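Local structure of Ycf54 protein (Thermosynechococcus elongatus, 3HZE) at residues A2-I7 with F91-V96; Y6-K11 with A59-P64; F40-E45 with A66-T71. The protein is of function not established directly but, like its cyanobacterial and chloroplast homologues, probably supports the oxidative cyclase step of chlorophyll biosynthesis. All coordinates share one frame; numbering follows the deposited sequence.

Contact 1. Residues A2-I7 with F91-V96; sequences ATYYYI and FTSEEV
T3 with T92 (a non-hydrogen-bonded pair) and Y4 with F91 (a hydrogen-bonded pair) join the start of strand 3-10 to the end of strand 87-92 in an antiparallel four-stranded sheet. Y4 N gives an almost straight bond (175°) to F91 O at 2.7 Å, and F91 N returns one to Y4 O at 2.9 Å. Threonine is beta-branched and tolerates water, which suits T3 and T92, both partly exposed. The other face carries an aromatic cluster. There Y4 CB lies over one face of the F91 ring, 4.0 Å from its centroid, in a CH-pi contact, while V96 CG2 covers the opposite face toward the rim. The Y4 and F91 rings are near parallel (27°) but slid apart and barely overlap. CE2 of Y6 comes to the edge of the F91 ring, 3.8 Å from F91 CD2; F48 meets the Y6 and F91 rings, and the Y6 hydroxyl bonds to Q57. Past the paired residues S93 N gives to A2 O. The small S93 side chain has OG beside its own backbone N (chi1 -56°), at the edge of the Y4 ring. A2 N gives to S93 OG at 2.6 Å and also to a water, 2.7 Å away, which donates to E94 OE2.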
loop_
_atom_site.group_PDB
_atom_site.type_symbol
_atom_site.label_atom_id
_atom_site.label_comp_id
_atom_site.label_asym_id
_atom_site.label_seq_id
_atom_site.Cartn_x
_atom_site.Cartn_y
_atom_site.Cartn_z
ATOM N N ALA A 2 -8.975 -8.742 -10.581
ATOM C CA ALA A 2 -8.495 -9.258 -9.269
ATOM C C ALA A 2 -8.895 -8.299 -8.153
ATOM O O ALA A 2 -9.404 -7.212 -8.409
ATOM C CB ALA A 2 -6.976 -9.418 -9.304
ATOM N N THR A 3 -8.670 -8.715 -6.913
ATOM C CA THR A 3 -8.989 -7.882 -5.767
ATOM C C THR A 3 -7.685 -7.439 -5.116
ATOM O O THR A 3 -6.813 -8.261 -4.837
ATOM C CB THR A 3 -9.813 -8.647 -4.720
ATOM O OG1 THR A 3 -11.048 -9.080 -5.305
ATOM C CG2 THR A 3 -10.103 -7.750 -3.518
ATOM N N TYR A 4 -7.562 -6.140 -4.878
ATOM C CA TYR A 4 -6.366 -5.581 -4.263
ATOM C C TYR A 4 -6.687 -5.050 -2.872
ATOM O O TYR A 4 -7.621 -4.266 -2.702
ATOM C CB TYR A 4 -5.835 -4.446 -5.134
ATOM C CG TYR A 4 -5.356 -4.915 -6.479
ATOM C CD1 TYR A 4 -4.031 -5.297 -6.668
ATOM C CD2 TYR A 4 -6.234 -5.024 -7.557
ATOM C CE1 TYR A 4 -3.587 -5.778 -7.893
ATOM C CE2 TYR A 4 -5.796 -5.509 -8.799
ATOM C CZ TYR A 4 -4.472 -5.882 -8.954
ATOM O OH TYR A 4 -4.021 -6.353 -10.169
ATOM N N TYR A 5 -5.912 -5.474 -1.883
ATOM C CA TYR A 5 -6.107 -5.024 -0.508
ATOM C C TYR A 5 -4.995 -4.023 -0.226
ATOM O O TYR A 5 -3.906 -4.125 -0.800
ATOM C CB TYR A 5 -6.013 -6.214 0.446
ATOM C CG TYR A 5 -6.990 -7.314 0.106
ATOM C CD1 TYR A 5 -8.306 -7.266 0.558
ATOM C CD2 TYR A 5 -6.612 -8.378 -0.711
ATOM C CE1 TYR A 5 -9.229 -8.258 0.204
ATOM C CE2 TYR A 5 -7.526 -9.374 -1.077
ATOM C CZ TYR A 5 -8.833 -9.306 -0.614
ATOM O OH TYR A 5 -9.739 -10.284 -0.971
ATOM N N TYR A 6 -5.241 -3.060 0.654
ATOM C CA TYR A 6 -4.203 -2.068 0.905
ATOM C C TYR A 6 -4.295 -1.367 2.243
ATOM O O TYR A 6 -5.360 -1.303 2.852
ATOM C CB TYR A 6 -4.268 -0.995 -0.186
ATOM C CG TYR A 6 -5.528 -0.149 -0.093
ATOM C CD1 TYR A 6 -5.622 0.908 0.810
ATOM C CD2 TYR A 6 -6.652 -0.457 -0.859
ATOM C CE1 TYR A 6 -6.815 1.638 0.950
ATOM C CE2 TYR A 6 -7.840 0.261 -0.729
ATOM C CZ TYR A 6 -7.914 1.305 0.178
ATOM O OH TYR A 6 -9.090 2.005 0.304
ATOM N N ILE A 7 -3.162 -0.846 2.700
ATOM C CA ILE A 7 -3.151 -0.033 3.899
ATOM C C ILE A 7 -2.710 1.323 3.343
ATOM O O ILE A 7 -1.928 1.387 2.391
ATOM C CB ILE A 7 -2.146 -0.497 4.978
ATOM C CG1 ILE A 7 -0.751 -0.658 4.379
ATOM C CG2 ILE A 7 -2.662 -1.760 5.654
ATOM C CD1 ILE A 7 0.356 -0.646 5.423
ATOM N N PHE A 91 -10.068 -2.914 -3.360
ATOM C CA PHE A 91 -10.733 -2.516 -4.590
ATOM C C PHE A 91 -10.468 -3.557 -5.660
ATOM O O PHE A 91 -9.534 -4.355 -5.535
ATOM C CB PHE A 91 -10.272 -1.122 -5.040
ATOM C CG PHE A 91 -8.798 -1.012 -5.339
ATOM C CD1 PHE A 91 -8.270 -1.526 -6.519
ATOM C CD2 PHE A 91 -7.944 -0.341 -4.459
ATOM C CE1 PHE A 91 -6.912 -1.372 -6.830
ATOM C CE2 PHE A 91 -6.588 -0.181 -4.756
ATOM C CZ PHE A 91 -6.072 -0.697 -5.945
ATOM N N THR A 92 -11.296 -3.563 -6.704
ATOM C CA THR A 92 -11.142 -4.530 -7.786
ATOM C C THR A 92 -10.522 -3.907 -9.022
ATOM O O THR A 92 -10.443 -2.687 -9.146
ATOM C CB THR A 92 -12.500 -5.114 -8.227
ATOM O OG1 THR A 92 -13.298 -4.063 -8.785
ATOM C CG2 THR A 92 -13.227 -5.744 -7.054
ATOM N N SER A 93 -10.100 -4.765 -9.942
ATOM C CA SER A 93 -9.503 -4.330 -11.199
ATOM C C SER A 93 -10.522 -3.548 -12.019
ATOM O O SER A 93 -10.159 -2.668 -12.797
ATOM C CB SER A 93 -9.033 -5.540 -12.013
ATOM O OG SER A 93 -8.134 -6.340 -11.265
ATOM N N GLU A 94 -11.801 -3.878 -11.855
ATOM C CA GLU A 94 -12.840 -3.176 -12.597
ATOM C C GLU A 94 -13.114 -1.797 -12.014
ATOM O O GLU A 94 -13.695 -0.942 -12.681
ATOM C CB GLU A 94 -14.143 -3.991 -12.649
ATOM C CG GLU A 94 -14.235 -5.186 -11.710
ATOM C CD GLU A 94 -13.283 -6.316 -12.075
ATOM O OE1 GLU A 94 -13.162 -6.646 -13.276
ATOM O OE2 GLU A 94 -12.664 -6.885 -11.153
ATOM N N GLU A 95 -12.687 -1.576 -10.771
ATOM C CA GLU A 95 -12.888 -0.281 -10.117
ATOM C C GLU A 95 -11.713 0.677 -10.343
ATOM O O GLU A 95 -11.889 1.892 -10.349
ATOM C CB GLU A 95 -13.117 -0.472 -8.612
ATOM C CG GLU A 95 -14.500 -1.000 -8.248
ATOM C CD GLU A 95 -14.637 -1.351 -6.774
ATOM O OE1 GLU A 95 -15.785 -1.486 -6.297
ATOM O OE2 GLU A 95 -13.603 -1.507 -6.090
ATOM N N VAL A 96 -10.519 0.121 -10.535
ATOM C CA VAL A 96 -9.313 0.918 -10.751
ATOM C C VAL A 96 -8.535 0.305 -11.914
ATOM O O VAL A 96 -8.001 -0.793 -11.790
ATOM C CB VAL A 96 -8.423 0.914 -9.481
ATOM C CG1 VAL A 96 -7.213 1.820 -9.676
ATOM C CG2 VAL A 96 -9.236 1.361 -8.278
HETATM O O HOH W 1 -11.627 -8.984 -10.296
#

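Contact 2. Residues Y6-K11 with A59-P64; sequences YILASK and ARCPQP
L8, S10 and K11, at the far end of strand 3-10, pack against C61, P62 and P64 of the loop that carries the chain from helix 55-60 into strand 65-70. This is a helix-to-strand connection: the loop runs in roughly the same direction as the end of strand 3-10, the two lines 39° apart, before the chain turns back to enter the sheet antiparallel beside it. C61, the first residue to leave helical geometry, turns a small, weakly polar side chain toward the strand. Its SG, anti to the backbone N (chi1 -173°), reaches L8 CG at 3.8 Å and also rests against the strand backbone, 3.6 Å from A9 C. L8 meets C61 a second time through its CD2 branch, which touches C61 CB at 4.0 Å; the branched leucine thus lies against both heavy atoms of the cysteine side chain, and both residues are buried. Further along, S10 turns its CB to the loop, 3.4 Å from P62 O, and the side chains of S10 and P62 meet CB to CB. The S10 hydroxyl is used elsewhere: OG caps the backbone N of F13, where the short helix 13-16 begins, a common role for serine. Proline has no N-H to satisfy and restricts its own phi, which suits P62 and P64 in this extended loop, and the peptide before P64 is cis, bending the chain just ahead of its turn. The single hydrogen bond between the segments follows, from K11 N to P64 O at 3.0 Å, nearly straight (172°), with the donor tilted somewhat out of the carbonyl plane. K11 CG lies 3.2 Å from P64 O. Bends at chi2 and chi3 then carry the lysine chain across the P64 side chain at about a right angle, with K11 CE 4.0 Å from P64 CG.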
loop_
_atom_site.group_PDB
_atom_site.type_symbol
_atom_site.label_atom_id
_atom_site.label_comp_id
_atom_site.label_asym_id
_atom_site.label_seq_id
_atom_site.Cartn_x
_atom_site.Cartn_y
_atom_site.Cartn_z
ATOM N N TYR A 6 -5.241 -3.060 0.654
ATOM C CA TYR A 6 -4.203 -2.068 0.905
ATOM C C TYR A 6 -4.295 -1.367 2.243
ATOM O O TYR A 6 -5.360 -1.303 2.852
ATOM C CB TYR A 6 -4.268 -0.995 -0.186
ATOM C CG TYR A 6 -5.528 -0.149 -0.093
ATOM C CD1 TYR A 6 -5.622 0.908 0.810
ATOM C CD2 TYR A 6 -6.652 -0.457 -0.859
ATOM C CE1 TYR A 6 -6.815 1.638 0.950
ATOM C CE2 TYR A 6 -7.840 0.261 -0.729
ATOM C CZ TYR A 6 -7.914 1.305 0.178
ATOM O OH TYR A 6 -9.090 2.005 0.304
ATOM N N ILE A 7 -3.162 -0.846 2.700
ATOM C CA ILE A 7 -3.151 -0.033 3.899
ATOM C C ILE A 7 -2.710 1.323 3.343
ATOM O O ILE A 7 -1.928 1.387 2.391
ATOM C CB ILE A 7 -2.146 -0.497 4.978
ATOM C CG1 ILE A 7 -0.751 -0.658 4.379
ATOM C CG2 ILE A 7 -2.662 -1.760 5.654
ATOM C CD1 ILE A 7 0.356 -0.646 5.423
ATOM N N LEU A 8 -3.232 2.400 3.907
ATOM C CA LEU A 8 -2.880 3.732 3.448
ATOM C C LEU A 8 -2.414 4.571 4.630
ATOM O O LEU A 8 -3.028 4.536 5.686
ATOM C CB LEU A 8 -4.104 4.389 2.795
ATOM C CG LEU A 8 -4.012 5.846 2.344
ATOM C CD1 LEU A 8 -3.054 5.966 1.155
ATOM C CD2 LEU A 8 -5.416 6.329 1.953
ATOM N N ALA A 9 -1.321 5.308 4.463
ATOM C CA ALA A 9 -0.818 6.161 5.539
ATOM C C ALA A 9 0.035 7.286 4.978
ATOM O O ALA A 9 0.490 7.227 3.829
ATOM C CB ALA A 9 0.002 5.335 6.529
ATOM N N SER A 10 0.277 8.302 5.800
ATOM C CA SER A 10 1.094 9.427 5.372
ATOM C C SER A 10 2.530 8.934 5.231
ATOM O O SER A 10 2.941 7.992 5.915
ATOM C CB SER A 10 1.034 10.552 6.412
ATOM O OG SER A 10 1.642 10.148 7.626
ATOM N N LYS A 11 3.290 9.559 4.339
ATOM C CA LYS A 11 4.675 9.169 4.149
ATOM C C LYS A 11 5.424 9.511 5.432
ATOM O O LYS A 11 6.409 8.861 5.794
ATOM C CB LYS A 11 5.285 9.917 2.956
ATOM C CG LYS A 11 4.439 9.813 1.695
ATOM C CD LYS A 11 5.269 9.589 0.434
ATOM C CE LYS A 11 6.253 10.710 0.181
ATOM N NZ LYS A 11 6.936 10.552 -1.137
ATOM N N ALA A 59 -9.582 12.246 2.424
ATOM C CA ALA A 59 -9.776 13.361 3.344
ATOM C C ALA A 59 -9.127 13.084 4.696
ATOM O O ALA A 59 -8.528 13.972 5.304
ATOM C CB ALA A 59 -11.270 13.621 3.528
ATOM N N ARG A 60 -9.240 11.843 5.157
ATOM C CA ARG A 60 -8.686 11.454 6.446
ATOM C C ARG A 60 -7.171 11.268 6.487
ATOM O O ARG A 60 -6.536 11.572 7.496
ATOM C CB ARG A 60 -9.351 10.166 6.932
ATOM C CG ARG A 60 -10.787 10.332 7.390
ATOM C CD ARG A 60 -11.359 8.995 7.828
ATOM N NE ARG A 60 -10.525 8.335 8.829
ATOM C CZ ARG A 60 -10.806 7.151 9.365
ATOM N NH1 ARG A 60 -11.901 6.500 8.994
ATOM N NH2 ARG A 60 -9.998 6.616 10.272
ATOM N N CYS A 61 -6.593 10.765 5.404
ATOM C CA CYS A 61 -5.155 10.525 5.386
ATOM C C CYS A 61 -4.325 11.759 5.062
ATOM O O CYS A 61 -4.525 12.393 4.032
ATOM C CB CYS A 61 -4.824 9.409 4.389
ATOM S SG CYS A 61 -3.087 8.891 4.417
ATOM N N PRO A 62 -3.385 12.122 5.952
ATOM C CA PRO A 62 -2.528 13.289 5.729
ATOM C C PRO A 62 -1.656 13.073 4.487
ATOM O O PRO A 62 -1.174 11.961 4.247
ATOM C CB PRO A 62 -1.704 13.364 7.016
ATOM C CG PRO A 62 -2.626 12.779 8.048
ATOM C CD PRO A 62 -3.206 11.585 7.314
ATOM N N GLN A 63 -1.453 14.134 3.713
ATOM C CA GLN A 63 -0.661 14.065 2.489
ATOM C C GLN A 63 0.713 14.715 2.639
ATOM O O GLN A 63 0.900 15.616 3.457
ATOM C CB GLN A 63 -1.412 14.754 1.339
ATOM C CG GLN A 63 -2.482 13.909 0.639
ATOM C CD GLN A 63 -3.645 13.532 1.537
ATOM O OE1 GLN A 63 -4.151 14.364 2.292
ATOM N NE2 GLN A 63 -4.091 12.276 1.445
ATOM N N PRO A 64 1.698 14.258 1.852
ATOM C CA PRO A 64 1.591 13.189 0.856
ATOM C C PRO A 64 1.448 11.828 1.531
ATOM O O PRO A 64 1.945 11.615 2.639
ATOM C CB PRO A 64 2.895 13.315 0.084
ATOM C CG PRO A 64 3.847 13.769 1.142
ATOM C CD PRO A 64 3.049 14.843 1.833
#

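Contact 3. Residues F40-E45 with A66-T71; sequences FWLVPE and AAIIST
W41 with I69 and V43 with A67 are the hydrogen-bonded pairs here, each closed by two backbone bonds. All four measure 2.8 to 2.9 Å: W41 N to I69 O, I69 N to W41 O, V43 N to A67 O and A67 N to V43 O. The last is almost straight at hydrogen (176°), yet its donor stands 40° above the carbonyl plane. CA-H groups add to the ladder, F40 CA lying 3.3 Å from I69 O. Strand 40-44 is an outermost strand of the antiparallel sheet and 65-70 its inner neighbour; the axes of 40-44 and 66-70 are 158° apart. P44 suits such an edge, since in its non-hydrogen-bonded pair with A66 no N-H is needed. Apolar contacts divide between the faces. With W41 and A67, beta-branched V43 and I69 share one face, crossing obliquely with V43 CG2 3.7 Å from I69 CD1. There the broad indole packs obliquely on the neighbouring backbone, W41 CE3 3.3 Å from I69 O. On the other, the small A66 brings CB to 3.8 Å from P44 CA, and F40 CB meets S70, while the F40 ring leads away to R27 and Y31 of helix 21-34. The polar S70 OG, anti to its backbone N, bonds to D39 O and N72 N.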
loop_
_atom_site.group_PDB
_atom_site.type_symbol
_atom_site.label_atom_id
_atom_site.label_comp_id
_atom_site.label_asym_id
_atom_site.label_seq_id
_atom_site.Cartn_x
_atom_site.Cartn_y
_atom_site.Cartn_z
ATOM N N PHE A 40 3.036 -8.071 -3.438
ATOM C CA PHE A 40 2.873 -6.950 -2.519
ATOM C C PHE A 40 3.764 -5.851 -3.077
ATOM O O PHE A 40 4.866 -6.129 -3.556
ATOM C CB PHE A 40 3.308 -7.328 -1.100
ATOM C CG PHE A 40 4.667 -7.963 -1.027
ATOM C CD1 PHE A 40 4.840 -9.314 -1.336
ATOM C CD2 PHE A 40 5.779 -7.211 -0.661
ATOM C CE1 PHE A 40 6.109 -9.898 -1.278
ATOM C CE2 PHE A 40 7.044 -7.788 -0.603
ATOM C CZ PHE A 40 7.209 -9.127 -0.911
ATOM N N TRP A 41 3.292 -4.607 -3.001
ATOM C CA TRP A 41 4.020 -3.480 -3.577
ATOM C C TRP A 41 3.849 -2.150 -2.846
ATOM O O TRP A 41 2.776 -1.856 -2.306
ATOM C CB TRP A 41 3.546 -3.262 -5.015
ATOM C CG TRP A 41 3.491 -4.499 -5.847
ATOM C CD1 TRP A 41 4.513 -5.049 -6.550
ATOM C CD2 TRP A 41 2.345 -5.341 -6.071
ATOM N NE1 TRP A 41 4.086 -6.180 -7.204
ATOM C CE2 TRP A 41 2.759 -6.382 -6.929
ATOM C CE3 TRP A 41 1.015 -5.314 -5.632
ATOM C CZ2 TRP A 41 1.886 -7.393 -7.363
ATOM C CZ3 TRP A 41 0.144 -6.318 -6.060
ATOM C CH2 TRP A 41 0.587 -7.344 -6.919
ATOM N N LEU A 42 4.912 -1.344 -2.877
ATOM C CA LEU A 42 4.937 -0.012 -2.274
ATOM C C LEU A 42 4.442 0.944 -3.362
ATOM O O LEU A 42 5.001 0.979 -4.456
ATOM C CB LEU A 42 6.373 0.380 -1.921
ATOM C CG LEU A 42 6.706 1.242 -0.701
ATOM C CD1 LEU A 42 7.929 2.066 -1.045
ATOM C CD2 LEU A 42 5.557 2.141 -0.293
ATOM N N VAL A 43 3.419 1.731 -3.059
ATOM C CA VAL A 43 2.891 2.666 -4.040
ATOM C C VAL A 43 2.743 4.059 -3.437
ATOM O O VAL A 43 1.735 4.364 -2.803
ATOM C CB VAL A 43 1.509 2.207 -4.567
ATOM C CG1 VAL A 43 1.062 3.118 -5.711
ATOM C CG2 VAL A 43 1.585 0.746 -5.035
ATOM N N PRO A 44 3.767 4.912 -3.601
ATOM C CA PRO A 44 3.690 6.270 -3.052
ATOM C C PRO A 44 2.692 7.093 -3.855
ATOM O O PRO A 44 2.513 6.860 -5.052
ATOM C CB PRO A 44 5.122 6.787 -3.194
ATOM C CG PRO A 44 5.617 6.086 -4.416
ATOM C CD PRO A 44 5.053 4.676 -4.284
ATOM N N GLU A 45 2.032 8.039 -3.192
ATOM C CA GLU A 45 1.049 8.904 -3.852
ATOM C C GLU A 45 0.219 8.087 -4.845
ATOM O O GLU A 45 0.219 8.364 -6.055
ATOM C CB GLU A 45 1.785 10.044 -4.563
ATOM C CG GLU A 45 2.642 10.868 -3.608
ATOM C CD GLU A 45 3.429 11.953 -4.304
ATOM O OE1 GLU A 45 2.809 12.827 -4.948
ATOM O OE2 GLU A 45 4.671 11.938 -4.204
ATOM N N ALA A 66 1.100 7.266 1.072
ATOM C CA ALA A 66 1.598 6.120 0.340
ATOM C C ALA A 66 0.746 4.919 0.714
ATOM O O ALA A 66 0.217 4.839 1.822
ATOM C CB ALA A 66 3.055 5.854 0.688
ATOM N N ALA A 67 0.611 3.986 -0.217
ATOM C CA ALA A 67 -0.160 2.794 0.047
ATOM C C ALA A 67 0.709 1.565 -0.125
ATOM O O ALA A 67 1.679 1.581 -0.877
ATOM C CB ALA A 67 -1.345 2.712 -0.913
ATOM N N ILE A 68 0.381 0.514 0.613
ATOM C CA ILE A 68 1.073 -0.755 0.436
ATOM C C ILE A 68 -0.086 -1.591 -0.083
ATOM O O ILE A 68 -1.092 -1.749 0.604
ATOM C CB ILE A 68 1.611 -1.347 1.749
ATOM C CG1 ILE A 68 2.875 -0.598 2.182
ATOM C CG2 ILE A 68 1.976 -2.817 1.540
ATOM C CD1 ILE A 68 2.649 0.810 2.664
ATOM N N ILE A 69 0.039 -2.081 -1.310
ATOM C CA ILE A 69 -1.020 -2.856 -1.934
ATOM C C ILE A 69 -0.595 -4.302 -2.151
ATOM O O ILE A 69 0.566 -4.571 -2.464
ATOM C CB ILE A 69 -1.405 -2.210 -3.284
ATOM C CG1 ILE A 69 -1.738 -0.731 -3.057
ATOM C CG2 ILE A 69 -2.602 -2.930 -3.900
ATOM C CD1 ILE A 69 -1.978 0.052 -4.335
ATOM N N SER A 70 -1.536 -5.228 -1.982
ATOM C CA SER A 70 -1.238 -6.645 -2.159
ATOM C C SER A 70 -2.484 -7.459 -2.481
ATOM O O SER A 70 -3.590 -7.113 -2.065
ATOM C CB SER A 70 -0.592 -7.212 -0.890
ATOM O OG SER A 70 -0.330 -8.604 -1.031
ATOM N N THR A 71 -2.309 -8.544 -3.223
ATOM C CA THR A 71 -3.448 -9.392 -3.533
ATOM C C THR A 71 -3.612 -10.431 -2.425
ATOM O O THR A 71 -4.529 -11.254 -2.460
ATOM C CB THR A 71 -3.287 -10.083 -4.892
ATOM O OG1 THR A 71 -1.980 -10.662 -4.984
ATOM C CG2 THR A 71 -3.480 -9.073 -6.019
#

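Contacts 1 and 3 lie within one antiparallel sheet, whose strand order is 40-44, 65-70, 3-10, 87-92; contact 2 packs the loop after helix 55-60 against the end of strand 3-10. Contact 1 joins the last two of these strands and contact 3 the first two, their centres about 11 Å apart. Backbone bonds between strands 3-10 and 65-70, such as Y5 N to S70 O, tie them together. Contacts 1 and 2 share Y6 and I7, but their centres lie about 17 Å apart; contacts 2 and 3 are about 11 Å apart. Along the chain both segments of contact 3 fall between those of contact 1, whereas those of contacts 2 and 3 alternate. Strand 3-10 thus sits inside the sheet, meeting mid-chain residues (59-70) and the later strand 87-92.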